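Side-chain contacts in acetone carboxylase alpha subunit (Xanthobacter autotrophicus Py2, PDB 5M45), which belongs to the hydantoinase B/oxoprolinase family and is built into a six-chain assembly with manganese and magnesium ions bound to it: residues 403-408 against 433-438; 543-548 against 552-557; 720-723 against 728-731; 731-736 against 740-745; 197-202 against 217-222. All coordinates share one frame; numbering follows the deposited sequence.

Contact 1: 403-408 against 433-438; sequences FLVSAW and ANTSNW
Val405 lays its two methyl groups over the backbone bend at Asn434 and Thr435. CG1 lies 3.7 Å from Thr435 OG1. CG2 lies 4.0 Å from Asn434 ND2, and the valine crosses the asparagine side chain at about a right angle. Thr435 is the centre of an inverse gamma turn. Its OG1 sits between its own N and carbonyl carbon (chi1 67°), which brings it up to the valine; the polar partner of OG1 is Trp479 NE1.

Ser406 OG comes within 3.1 Å of Asn434 ND2, but the angle is too poor for a hydrogen bond. OG bonds instead to His402 O, one turn back on its helix. Asn434 ND2 probably bonds to Ser544 OG. The other end of the amide is held inside the loop, where Ser436 OG donates to Asn434 OD1 over 2.9 Å. These two bonds probably fix the rotation of the amide.

The contact is fully buried, near the centre of the chain. It fastens helix 401-422 to the loop leading into strand 440-442. Ser406 also touches strand 313-324 through Met316, while Ser406 and Asn434 both reach Val294 on strand 286-297.

Contact 2: 543-548 against 552-557; sequences SSDWGL and YPAASG
Ser543 and Asp545 grip Ala554 across a hairpin-like loop between strand 532-535 and strand 559-563. The two arms run nearly antiparallel, 164° apart, but neither is a regular strand. The bonds between them use side chains on one arm and backbone on the other.

The side chains interlock most closely at Ser543 and Asp545. Asp545 CG sits between its own N and carbonyl carbon (chi1 57°), which turns the carboxylate toward the facing arm. Ala554 N donates to Asp545 OD2 over 2.9 Å in a fairly straight bond of 161°. It meets the oxygen on its syn side, close to the carboxylate plane. Ala554 CB rests 3.4 Å from the same OD2. Pro553 CB packs between the arms, 3.9 Å from Ser543 CB.

Toward the turn few side chains meet, although the backbones are pressed together. Trp546 starts its side chain away from the facing arm. Gly547 N lies 3.6 Å from Tyr552 C. The contact has no solvent side. All its touching residues are buried, and a chain of another protein reaches them, bonding for instance to Tyr552 OH through an acidic side chain.

Asp545 O is buried without a polar partner in the model, with Pro553 CB 3.4 Å away. Ser543 OG donates to Ala554 O over 2.8 Å, tilted from the carbonyl plane.

Contact 3: 720-723 against 728-731; sequences ASFK and FEKD
Phe722 and Glu729 face each other where two successive helices, 712-724 and 726-735, meet at a tight turn. The side chains cross at about a right angle. Glu729 CG lies over one face of the phenylalanine ring, 4.2 Å from its centroid and 22° off the ring normal. This is a CH-pi contact. With chi1 at 179° Glu729 points CG directly away from its own N, and the chain stays extended beyond it. The carboxylate is thereby carried toward the root of the Phe722 side chain, with OE1 3.4 Å from Phe722 CB. Its plane lies only 23° from that of the ring.

Phe728 meets Phe722 differently. The two rings are oblique, with centroids 5.8 Å apart. They touch through Phe722 CE1 and Phe728 CE2, which are 3.7 Å apart. Phe728 also lies against Ser721, whose CB is 4.0 Å from Phe728 CE2. The Ser721 hydroxyl is engaged by its own helix, at Met717 O, and by His317.

Phe722 and Phe728 are buried, whereas Glu729 is partly exposed. Glu729 OE2 forms a salt bridge with Arg733 NE, one turn further along. The two helices are also bridged by a water, which donates to Phe722 O at 2.8 Å and to Glu729 OE1 at 2.7 Å.

Contact 4: 731-736 against 740-745; sequences DFRTFW and DSWTLP
The guanidinium group of Arg733 has Trp742 at two places. Over one face lies the benzene part of the indole, with CZ3 4.3 Å above the plane. At the edge, near the plane, lies the backbone oxygen of the same tryptophan. The two planes are 70° apart, so the groups are not stacked. The Phe732 ring carries Trp736 CD1 over the centre of one face. Its CE1 meets Trp742 CH2 at 3.9 Å, and these two side chains cross at about a right angle.

Trp742 O is gripped end-on by both terminal nitrogens. Arg733 NH1 reaches it over 3.0 Å and Arg733 NH2 over 2.8 Å. Both bonds are bent, at 139° and 145°, as expected when two N-H groups converge on one atom. The remaining nitrogen, NE, is engaged within its own helix, which probably helps fix the rotation of the group.

Asp740 is only a distant charge partner, with OD1 4.5 Å from Arg733 NH1 and well out of the guanidinium plane. A water joins them, donating to OD1 at 2.7 Å and accepting from NH1. Trp742 NE1 bonds to Ile705 O.

The arrangement is a helix end with the chain folding back beside it. An arginine of helix 726-735 ties down the returning loop by a main-chain carbonyl, while Phe732 and Trp742 pack against each other beside the arginine, next to Phe722 of helix 712-724.

Contact 5: 197-202 against 217-222; sequences DGYSIT and LHESQR
Tyr199 meets Glu219 by a hydrogen bond and Ser220 by packing.

The hydrogen bond runs from Tyr199 OH to Glu219 OE1 over 2.7 Å. The acceptor lies at the edge of the tyrosine ring, near its plane, and uses its anti lone pair. The carboxylate stands almost square to the ring, with the planes 85° apart. A chi1 of -169° swings the Tyr199 ring to the side opposite its own N and carries the phenol across to the helix. Glu219 reaches out with an extended chain to meet it.

The same oxygen has further partners. Glu219 OE1 also forms a salt bridge with Arg204 NH1, which would probably favour the ionised form. Across the subunit boundary, Thr202 N bonds to Glu219 OE1 of the second subunit.

Between the two segments, packing comes from Ser220. Tyr199 CE2 lies 3.8 Å from Ser220 CB and 3.9 Å from Ser220 CA, an oblique approach to the ring. The Ser220 hydroxyl takes no part in this, since it bonds back to Trp216 O in its own helix.

Within the helix, Arg222 NE donates to His218 O over 3.0 Å, from well above the carbonyl plane. The far end of Arg222 leaves the chain: NH2 forms a salt bridge with Asp143 of the second subunit.

Residues 197-202 lead into strand 204-208 of the antiparallel sheet, and Asn142 bonds to the backbone at Tyr199 and Ile201. Helix 214-222 lies across from them. It packs on helix 227-255, where Ser220 touches Trp230, and the second subunit adjoins both segments.

Contacts 1 and 2 adjoin, with centres 11 Å apart. Besides the probable bond between Asn434 and Ser544, Ser406 OG packs 3.3 Å from Ser544 CB. Contacts 3 and 4 form a second pair, centred 9 Å apart. They share Asp731 and helix 726-735, and Phe722 CZ touches Phe732 CD1 at 3.6 Å. The centres of contacts 1 and 3 are 25 Å apart. Contact 5 stands alone at the second subunit, with its centre 48 Å from that of contact 4. The manganese ion held by His150, Asp153 and His175 is about 10 Å from the Thr435 side chain of contact 1.

Contact 1: 403-408 against 433-438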
# COMPACT_ATOMS: atom_id res chain seq x y z
N PHE A 403 1.55 -7.44 -22.07
CA PHE A 403 2.10 -6.63 -23.16
C PHE A 403 3.52 -7.02 -23.52
O PHE A 403 3.87 -7.16 -24.70
CB PHE A 403 2.03 -5.13 -22.81
CG PHE A 403 0.62 -4.52 -22.89
CD1 PHE A 403 -0.54 -5.29 -23.08
CD2 PHE A 403 0.49 -3.14 -22.77
CE1 PHE A 403 -1.79 -4.68 -23.15
CE2 PHE A 403 -0.74 -2.54 -22.84
CZ PHE A 403 -1.89 -3.31 -23.02
N LEU A 404 4.37 -7.19 -22.51
CA LEU A 404 5.80 -7.47 -22.74
C LEU A 404 6.06 -8.71 -23.63
O LEU A 404 6.77 -8.63 -24.62
CB LEU A 404 6.55 -7.63 -21.39
CG LEU A 404 6.73 -6.38 -20.50
CD1 LEU A 404 7.34 -6.76 -19.15
CD2 LEU A 404 7.61 -5.33 -21.17
N VAL A 405 5.46 -9.85 -23.25
CA VAL A 405 5.71 -11.13 -23.98
C VAL A 405 5.12 -11.09 -25.40
O VAL A 405 5.59 -11.83 -26.29
CB VAL A 405 5.20 -12.38 -23.22
CG1 VAL A 405 5.75 -12.43 -21.81
CG2 VAL A 405 3.69 -12.46 -23.21
N SER A 406 4.11 -10.22 -25.60
CA SER A 406 3.43 -10.07 -26.87
C SER A 406 4.21 -9.15 -27.84
O SER A 406 4.06 -9.27 -29.06
CB SER A 406 2.01 -9.50 -26.63
OG SER A 406 1.18 -10.39 -25.88
N ALA A 407 5.03 -8.25 -27.31
CA ALA A 407 5.95 -7.43 -28.12
C ALA A 407 7.28 -8.12 -28.42
O ALA A 407 7.79 -8.02 -29.54
CB ALA A 407 6.20 -6.10 -27.41
N TRP A 408 7.83 -8.87 -27.47
CA TRP A 408 9.15 -9.52 -27.66
C TRP A 408 9.14 -10.63 -28.74
O TRP A 408 10.15 -10.83 -29.43
CB TRP A 408 9.72 -10.08 -26.36
CG TRP A 408 10.00 -9.08 -25.27
CD1 TRP A 408 10.42 -7.80 -25.41
CD2 TRP A 408 9.90 -9.32 -23.85
NE1 TRP A 408 10.55 -7.19 -24.16
CE2 TRP A 408 10.23 -8.11 -23.20
CE3 TRP A 408 9.54 -10.43 -23.07
CZ2 TRP A 408 10.23 -7.99 -21.81
CZ3 TRP A 408 9.57 -10.30 -21.68
CH2 TRP A 408 9.88 -9.09 -21.07
N ALA A 433 5.66 -18.29 -27.24
CA ALA A 433 4.25 -18.30 -26.91
C ALA A 433 3.87 -17.14 -26.02
O ALA A 433 4.72 -16.60 -25.29
CB ALA A 433 3.91 -19.59 -26.18
N ASN A 434 2.61 -16.78 -26.04
CA ASN A 434 2.05 -15.98 -24.96
C ASN A 434 2.05 -16.82 -23.66
O ASN A 434 1.54 -17.97 -23.66
CB ASN A 434 0.62 -15.51 -25.31
CG ASN A 434 0.13 -14.39 -24.40
OD1 ASN A 434 -0.26 -14.63 -23.24
ND2 ASN A 434 0.14 -13.17 -24.91
N THR A 435 2.64 -16.29 -22.60
CA THR A 435 2.81 -17.04 -21.34
C THR A 435 1.55 -16.87 -20.44
O THR A 435 1.50 -15.95 -19.60
CB THR A 435 4.09 -16.60 -20.60
OG1 THR A 435 3.97 -15.24 -20.14
CG2 THR A 435 5.27 -16.75 -21.47
N SER A 436 0.55 -17.69 -20.70
CA SER A 436 -0.77 -17.64 -20.00
C SER A 436 -1.51 -18.96 -20.32
O SER A 436 -1.00 -19.72 -21.15
CB SER A 436 -1.56 -16.41 -20.47
OG SER A 436 -1.98 -16.52 -21.84
N ASN A 437 -2.65 -19.31 -19.72
CA ASN A 437 -3.40 -18.62 -18.63
C ASN A 437 -2.71 -18.67 -17.27
O ASN A 437 -2.01 -19.62 -16.99
CB ASN A 437 -4.75 -19.32 -18.48
CG ASN A 437 -5.64 -18.68 -17.39
OD1 ASN A 437 -6.13 -17.55 -17.55
ND2 ASN A 437 -5.90 -19.44 -16.33
N TRP A 438 -2.97 -17.66 -16.44
CA TRP A 438 -2.59 -17.62 -15.02
C TRP A 438 -3.81 -17.90 -14.11
O TRP A 438 -4.70 -17.03 -13.93
CB TRP A 438 -1.96 -16.26 -14.67
CG TRP A 438 -0.69 -15.97 -15.40
CD1 TRP A 438 -0.57 -15.26 -16.58
CD2 TRP A 438 0.64 -16.37 -15.05
NE1 TRP A 438 0.73 -15.20 -16.97
CE2 TRP A 438 1.51 -15.89 -16.08
CE3 TRP A 438 1.19 -17.13 -14.01
CZ2 TRP A 438 2.89 -16.10 -16.06
CZ3 TRP A 438 2.60 -17.35 -13.98
CH2 TRP A 438 3.43 -16.80 -15.01

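Contact 2: 543-548 against 552-557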
# COMPACT_ATOMS: atom_id res chain seq x y z
N SER A 543 -4.00 -13.82 -31.02
CA SER A 543 -2.77 -14.56 -30.82
C SER A 543 -1.60 -13.59 -31.00
O SER A 543 -1.47 -12.99 -32.06
CB SER A 543 -2.64 -15.69 -31.85
OG SER A 543 -3.58 -16.70 -31.62
N SER A 544 -0.73 -13.46 -29.99
CA SER A 544 0.37 -12.47 -30.05
C SER A 544 1.53 -12.91 -30.99
O SER A 544 2.09 -12.08 -31.75
CB SER A 544 0.91 -12.14 -28.64
OG SER A 544 1.14 -13.32 -27.86
N ASP A 545 1.88 -14.20 -30.94
CA ASP A 545 2.90 -14.77 -31.83
C ASP A 545 2.38 -14.91 -33.27
O ASP A 545 1.18 -15.01 -33.48
CB ASP A 545 3.31 -16.15 -31.31
CG ASP A 545 2.12 -17.10 -31.17
OD1 ASP A 545 1.27 -16.84 -30.26
OD2 ASP A 545 2.04 -18.07 -31.97
N TRP A 546 3.27 -14.84 -34.25
CA TRP A 546 2.96 -15.13 -35.66
C TRP A 546 3.89 -16.29 -36.09
O TRP A 546 5.05 -16.40 -35.62
CB TRP A 546 3.24 -13.92 -36.59
CG TRP A 546 2.44 -12.64 -36.43
CD1 TRP A 546 1.64 -12.27 -35.38
CD2 TRP A 546 2.39 -11.54 -37.36
NE1 TRP A 546 1.11 -11.02 -35.59
CE2 TRP A 546 1.56 -10.55 -36.80
CE3 TRP A 546 3.00 -11.29 -38.61
CZ2 TRP A 546 1.26 -9.34 -37.47
CZ3 TRP A 546 2.72 -10.12 -39.27
CH2 TRP A 546 1.87 -9.14 -38.69
N GLY A 547 3.42 -17.11 -37.02
CA GLY A 547 4.27 -18.04 -37.71
C GLY A 547 5.24 -17.36 -38.68
O GLY A 547 5.08 -16.17 -39.02
N LEU A 548 6.24 -18.10 -39.13
CA LEU A 548 7.33 -17.56 -39.94
C LEU A 548 7.40 -18.26 -41.31
O LEU A 548 7.30 -19.49 -41.38
CB LEU A 548 8.66 -17.76 -39.17
CG LEU A 548 9.98 -17.25 -39.76
CD1 LEU A 548 9.93 -15.76 -40.02
CD2 LEU A 548 11.18 -17.53 -38.85
N TYR A 552 1.78 -20.53 -39.32
CA TYR A 552 0.63 -19.87 -38.70
C TYR A 552 0.84 -19.61 -37.21
O TYR A 552 1.67 -20.31 -36.56
CB TYR A 552 -0.63 -20.75 -38.88
CG TYR A 552 -1.16 -20.75 -40.33
CD1 TYR A 552 -0.59 -21.57 -41.30
CD2 TYR A 552 -2.24 -19.96 -40.70
CE1 TYR A 552 -1.10 -21.60 -42.61
CE2 TYR A 552 -2.74 -19.97 -41.99
CZ TYR A 552 -2.13 -20.78 -42.96
OH TYR A 552 -2.63 -20.76 -44.26
N PRO A 553 0.11 -18.62 -36.63
CA PRO A 553 0.14 -18.40 -35.19
C PRO A 553 -0.41 -19.62 -34.42
O PRO A 553 -1.27 -20.34 -34.94
CB PRO A 553 -0.84 -17.23 -34.98
CG PRO A 553 -1.04 -16.61 -36.34
CD PRO A 553 -0.88 -17.74 -37.29
N ALA A 554 0.05 -19.79 -33.19
CA ALA A 554 -0.62 -20.69 -32.25
C ALA A 554 -2.09 -20.31 -32.08
O ALA A 554 -2.49 -19.17 -32.38
CB ALA A 554 0.06 -20.62 -30.89
N ALA A 555 -2.88 -21.24 -31.55
CA ALA A 555 -4.26 -20.95 -31.13
C ALA A 555 -4.30 -19.84 -30.08
O ALA A 555 -3.34 -19.67 -29.33
CB ALA A 555 -4.92 -22.20 -30.58
N SER A 556 -5.42 -19.11 -30.02
CA SER A 556 -5.68 -18.07 -29.03
C SER A 556 -6.46 -18.66 -27.84
O SER A 556 -6.67 -19.87 -27.77
CB SER A 556 -6.41 -16.88 -29.70
OG SER A 556 -7.72 -17.23 -30.16
N GLY A 557 -6.87 -17.82 -26.88
CA GLY A 557 -7.38 -18.30 -25.59
C GLY A 557 -8.89 -18.30 -25.49
O GLY A 557 -9.59 -17.62 -26.26

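Contact 3: 720-723 against 728-731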
# COMPACT_ATOMS: atom_id res chain seq x y z
N ALA A 720 -4.28 6.55 -30.95
CA ALA A 720 -3.29 6.75 -29.88
C ALA A 720 -1.84 6.60 -30.43
O ALA A 720 -0.95 7.39 -30.07
CB ALA A 720 -3.53 5.78 -28.74
N SER A 721 -1.63 5.61 -31.29
CA SER A 721 -0.35 5.35 -31.95
C SER A 721 0.11 6.56 -32.82
O SER A 721 1.27 6.98 -32.80
CB SER A 721 -0.42 4.05 -32.76
OG SER A 721 -0.62 2.87 -31.93
N PHE A 722 -0.83 7.14 -33.57
CA PHE A 722 -0.54 8.29 -34.42
C PHE A 722 -0.03 9.46 -33.59
O PHE A 722 0.97 10.08 -33.96
CB PHE A 722 -1.76 8.79 -35.20
CG PHE A 722 -2.28 7.86 -36.29
CD1 PHE A 722 -1.52 6.81 -36.83
CD2 PHE A 722 -3.54 8.08 -36.80
CE1 PHE A 722 -2.05 6.00 -37.81
CE2 PHE A 722 -4.07 7.27 -37.79
CZ PHE A 722 -3.33 6.22 -38.30
N LYS A 723 -0.71 9.77 -32.48
CA LYS A 723 -0.31 10.92 -31.64
C LYS A 723 1.08 10.76 -31.03
O LYS A 723 1.81 11.70 -30.98
CB LYS A 723 -1.30 11.18 -30.51
CG LYS A 723 -2.50 11.93 -31.01
CD LYS A 723 -3.51 12.17 -29.86
CE LYS A 723 -4.08 10.83 -29.30
NZ LYS A 723 -5.34 10.94 -28.55
N PHE A 728 5.01 7.17 -37.82
CA PHE A 728 4.07 6.09 -38.09
C PHE A 728 2.82 6.61 -38.78
O PHE A 728 2.37 6.00 -39.74
CB PHE A 728 3.73 5.27 -36.81
CG PHE A 728 2.64 4.23 -37.02
CD1 PHE A 728 2.85 3.14 -37.82
CD2 PHE A 728 1.40 4.40 -36.43
CE1 PHE A 728 1.83 2.21 -38.03
CE2 PHE A 728 0.38 3.46 -36.63
CZ PHE A 728 0.59 2.36 -37.44
N GLU A 729 2.28 7.75 -38.34
CA GLU A 729 1.11 8.33 -38.98
C GLU A 729 1.42 8.67 -40.46
O GLU A 729 0.64 8.37 -41.36
CB GLU A 729 0.59 9.59 -38.24
CG GLU A 729 -0.62 10.22 -38.94
CD GLU A 729 -1.36 11.29 -38.16
OE1 GLU A 729 -1.04 11.59 -37.00
OE2 GLU A 729 -2.35 11.78 -38.75
N LYS A 730 2.58 9.28 -40.68
CA LYS A 730 3.03 9.59 -42.02
C LYS A 730 3.16 8.33 -42.93
O LYS A 730 2.70 8.34 -44.08
CB LYS A 730 4.33 10.40 -41.95
CG LYS A 730 4.97 10.68 -43.32
CD LYS A 730 6.27 11.47 -43.09
CE LYS A 730 7.17 11.52 -44.31
NZ LYS A 730 6.42 12.11 -45.45
N ASP A 731 3.77 7.27 -42.40
CA ASP A 731 3.89 5.94 -43.07
C ASP A 731 2.50 5.37 -43.46
O ASP A 731 2.31 4.91 -44.58
CB ASP A 731 4.60 4.94 -42.10
CG ASP A 731 5.04 3.62 -42.69
OD1 ASP A 731 4.99 3.52 -43.94
OD2 ASP A 731 5.50 2.68 -41.87
O HOH W 1 1.11 12.43 -35.52

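Contact 4: 731-736 against 740-745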
# COMPACT_ATOMS: atom_id res chain seq x y z
N ASP A 731 3.77 7.27 -42.40
CA ASP A 731 3.89 5.94 -43.07
C ASP A 731 2.50 5.37 -43.46
O ASP A 731 2.31 4.91 -44.58
CB ASP A 731 4.60 4.94 -42.10
CG ASP A 731 5.04 3.62 -42.69
OD1 ASP A 731 4.99 3.52 -43.94
OD2 ASP A 731 5.50 2.68 -41.87
N PHE A 732 1.58 5.38 -42.52
CA PHE A 732 0.21 4.87 -42.74
C PHE A 732 -0.54 5.66 -43.83
O PHE A 732 -1.15 5.06 -44.71
CB PHE A 732 -0.56 4.96 -41.42
CG PHE A 732 -1.95 4.38 -41.44
CD1 PHE A 732 -3.06 5.17 -41.75
CD2 PHE A 732 -2.17 3.05 -41.05
CE1 PHE A 732 -4.34 4.66 -41.73
CE2 PHE A 732 -3.46 2.51 -41.04
CZ PHE A 732 -4.54 3.32 -41.38
N ARG A 733 -0.47 6.98 -43.76
CA ARG A 733 -1.11 7.85 -44.76
C ARG A 733 -0.55 7.64 -46.15
O ARG A 733 -1.30 7.65 -47.12
CB ARG A 733 -0.99 9.37 -44.41
CG ARG A 733 -1.82 9.79 -43.20
CD ARG A 733 -1.54 11.23 -42.78
NE ARG A 733 -2.47 11.69 -41.76
CZ ARG A 733 -3.70 12.17 -41.98
NH1 ARG A 733 -4.20 12.29 -43.20
NH2 ARG A 733 -4.48 12.52 -40.93
N THR A 734 0.77 7.48 -46.23
CA THR A 734 1.44 7.26 -47.50
C THR A 734 1.07 5.88 -48.07
O THR A 734 0.76 5.77 -49.25
CB THR A 734 2.98 7.37 -47.36
OG1 THR A 734 3.32 8.66 -46.89
CG2 THR A 734 3.68 7.18 -48.69
N PHE A 735 1.11 4.86 -47.22
CA PHE A 735 0.85 3.50 -47.65
C PHE A 735 -0.57 3.39 -48.24
O PHE A 735 -0.76 2.76 -49.28
CB PHE A 735 1.02 2.46 -46.54
CG PHE A 735 0.75 1.06 -47.02
CD1 PHE A 735 1.74 0.32 -47.68
CD2 PHE A 735 -0.55 0.52 -46.93
CE1 PHE A 735 1.47 -0.93 -48.19
CE2 PHE A 735 -0.83 -0.74 -47.44
CZ PHE A 735 0.19 -1.46 -48.08
N TRP A 736 -1.55 3.97 -47.53
CA TRP A 736 -2.96 3.91 -47.95
C TRP A 736 -3.43 5.08 -48.84
O TRP A 736 -4.63 5.18 -49.17
CB TRP A 736 -3.85 3.80 -46.70
CG TRP A 736 -3.74 2.49 -45.97
CD1 TRP A 736 -3.28 2.28 -44.71
CD2 TRP A 736 -4.12 1.20 -46.47
NE1 TRP A 736 -3.34 0.96 -44.39
CE2 TRP A 736 -3.86 0.26 -45.46
CE3 TRP A 736 -4.65 0.74 -47.69
CZ2 TRP A 736 -4.12 -1.12 -45.61
CZ3 TRP A 736 -4.91 -0.63 -47.83
CH2 TRP A 736 -4.64 -1.54 -46.81
N ASP A 740 -5.11 14.58 -46.91
CA ASP A 740 -4.96 15.38 -45.69
C ASP A 740 -6.27 15.73 -44.98
O ASP A 740 -6.26 15.94 -43.77
CB ASP A 740 -4.13 16.66 -45.95
CG ASP A 740 -2.66 16.36 -46.25
OD1 ASP A 740 -2.19 15.24 -45.98
OD2 ASP A 740 -1.98 17.25 -46.79
N SER A 741 -7.38 15.75 -45.71
CA SER A 741 -8.71 15.97 -45.12
C SER A 741 -9.23 14.80 -44.23
O SER A 741 -10.14 14.99 -43.44
CB SER A 741 -9.71 16.24 -46.22
OG SER A 741 -9.72 15.14 -47.12
N TRP A 742 -8.66 13.59 -44.38
CA TRP A 742 -8.97 12.46 -43.49
C TRP A 742 -8.17 12.62 -42.18
O TRP A 742 -6.97 12.81 -42.23
CB TRP A 742 -8.60 11.12 -44.17
CG TRP A 742 -8.90 9.86 -43.38
CD1 TRP A 742 -10.04 9.14 -43.41
CD2 TRP A 742 -8.03 9.19 -42.45
NE1 TRP A 742 -9.94 8.05 -42.57
CE2 TRP A 742 -8.72 8.06 -41.96
CE3 TRP A 742 -6.72 9.44 -41.98
CZ2 TRP A 742 -8.14 7.18 -41.04
CZ3 TRP A 742 -6.16 8.56 -41.06
CH2 TRP A 742 -6.88 7.44 -40.63
N THR A 743 -8.86 12.56 -41.04
CA THR A 743 -8.20 12.61 -39.72
C THR A 743 -8.88 11.58 -38.78
O THR A 743 -10.06 11.21 -39.00
CB THR A 743 -8.26 14.00 -39.04
OG1 THR A 743 -9.62 14.34 -38.75
CG2 THR A 743 -7.64 15.11 -39.96
N LEU A 744 -8.14 11.13 -37.76
CA LEU A 744 -8.61 10.14 -36.78
C LEU A 744 -8.34 10.59 -35.33
O LEU A 744 -7.49 9.99 -34.61
CB LEU A 744 -8.01 8.77 -37.10
CG LEU A 744 -8.71 7.57 -36.43
CD1 LEU A 744 -10.08 7.24 -37.07
CD2 LEU A 744 -7.76 6.38 -36.43
N PRO A 745 -9.03 11.65 -34.88
CA PRO A 745 -8.86 12.06 -33.47
C PRO A 745 -9.52 11.05 -32.51
O PRO A 745 -10.63 10.56 -32.75
CB PRO A 745 -9.56 13.42 -33.41
CG PRO A 745 -10.58 13.39 -34.50
CD PRO A 745 -10.00 12.51 -35.60
O HOH W 2 -2.68 12.62 -45.71
O HOH W 3 -5.18 12.09 -37.78

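Contact 5: 197-202 against 217-222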
# COMPACT_ATOMS: atom_id res chain seq x y z
N ASP A 197 -2.55 -1.66 -6.58
CA ASP A 197 -1.73 -2.53 -7.42
C ASP A 197 -0.74 -3.38 -6.57
O ASP A 197 0.05 -4.14 -7.13
CB ASP A 197 -0.96 -1.69 -8.46
CG ASP A 197 -0.33 -2.52 -9.59
OD1 ASP A 197 -0.98 -3.47 -10.16
OD2 ASP A 197 0.83 -2.19 -9.97
N GLY A 198 -0.79 -3.25 -5.24
CA GLY A 198 0.08 -4.03 -4.36
C GLY A 198 1.02 -3.17 -3.50
O GLY A 198 1.27 -2.00 -3.79
N TYR A 199 1.53 -3.77 -2.45
CA TYR A 199 2.57 -3.20 -1.55
C TYR A 199 3.83 -2.88 -2.39
O TYR A 199 4.42 -3.79 -2.98
CB TYR A 199 2.90 -4.23 -0.47
CG TYR A 199 3.76 -3.75 0.71
CD1 TYR A 199 3.33 -2.72 1.55
CD2 TYR A 199 4.95 -4.39 1.03
CE1 TYR A 199 4.11 -2.32 2.66
CE2 TYR A 199 5.72 -4.03 2.14
CZ TYR A 199 5.30 -2.98 2.95
OH TYR A 199 6.07 -2.62 4.08
N SER A 200 4.20 -1.60 -2.46
CA SER A 200 5.29 -1.12 -3.33
C SER A 200 6.35 -0.44 -2.46
O SER A 200 6.03 0.50 -1.71
CB SER A 200 4.78 -0.14 -4.40
OG SER A 200 5.81 0.17 -5.38
N ILE A 201 7.59 -0.92 -2.59
CA ILE A 201 8.72 -0.61 -1.70
C ILE A 201 9.81 0.08 -2.57
O ILE A 201 10.30 -0.52 -3.52
CB ILE A 201 9.29 -1.93 -1.14
CG1 ILE A 201 8.18 -2.78 -0.45
CG2 ILE A 201 10.41 -1.66 -0.16
CD1 ILE A 201 8.32 -4.30 -0.70
N THR A 202 10.20 1.32 -2.24
CA THR A 202 11.21 2.05 -3.04
C THR A 202 12.59 2.08 -2.36
O THR A 202 12.84 2.94 -1.54
CB THR A 202 10.74 3.49 -3.37
OG1 THR A 202 9.49 3.45 -4.06
CG2 THR A 202 11.77 4.24 -4.25
N LEU A 217 9.21 -5.80 9.48
CA LEU A 217 8.65 -7.16 9.58
C LEU A 217 7.14 -7.15 9.84
O LEU A 217 6.37 -7.77 9.09
CB LEU A 217 9.41 -8.01 10.63
CG LEU A 217 10.87 -8.35 10.34
CD1 LEU A 217 11.58 -8.92 11.57
CD2 LEU A 217 11.02 -9.33 9.15
N HIS A 218 6.71 -6.39 10.86
CA HIS A 218 5.29 -6.32 11.22
C HIS A 218 4.42 -5.71 10.09
O HIS A 218 3.34 -6.21 9.78
CB HIS A 218 5.07 -5.58 12.55
CG HIS A 218 5.45 -6.37 13.79
ND1 HIS A 218 4.71 -6.31 14.95
CD2 HIS A 218 6.43 -7.27 14.02
CE1 HIS A 218 5.24 -7.11 15.86
NE2 HIS A 218 6.27 -7.72 15.31
N GLU A 219 4.92 -4.65 9.47
CA GLU A 219 4.17 -3.96 8.41
C GLU A 219 4.01 -4.79 7.16
O GLU A 219 2.87 -5.02 6.68
CB GLU A 219 4.84 -2.62 8.09
CG GLU A 219 4.05 -1.74 7.14
CD GLU A 219 4.84 -0.48 6.76
OE1 GLU A 219 5.40 -0.53 5.65
OE2 GLU A 219 4.92 0.53 7.54
N SER A 220 5.13 -5.23 6.62
CA SER A 220 5.16 -6.02 5.40
C SER A 220 4.27 -7.25 5.50
O SER A 220 3.47 -7.53 4.58
CB SER A 220 6.62 -6.37 4.99
OG SER A 220 7.30 -7.16 5.95
N GLN A 221 4.33 -7.94 6.64
CA GLN A 221 3.64 -9.21 6.82
C GLN A 221 2.11 -9.09 6.83
O GLN A 221 1.43 -10.06 6.48
CB GLN A 221 4.17 -9.92 8.07
CG GLN A 221 5.59 -10.47 7.77
CD GLN A 221 6.41 -10.83 9.01
OE1 GLN A 221 5.90 -11.00 10.12
NE2 GLN A 221 7.71 -10.93 8.81
N ARG A 222 1.58 -7.93 7.24
CA ARG A 222 0.13 -7.67 7.27
C ARG A 222 -0.41 -6.97 5.99
O ARG A 222 -1.63 -6.76 5.87
CB ARG A 222 -0.27 -6.87 8.50
CG ARG A 222 0.16 -5.40 8.49
CD ARG A 222 -0.04 -4.71 9.86
NE ARG A 222 0.69 -5.42 10.90
CZ ARG A 222 0.44 -5.37 12.21
NH1 ARG A 222 1.16 -6.16 13.03
NH2 ARG A 222 -0.44 -4.52 12.74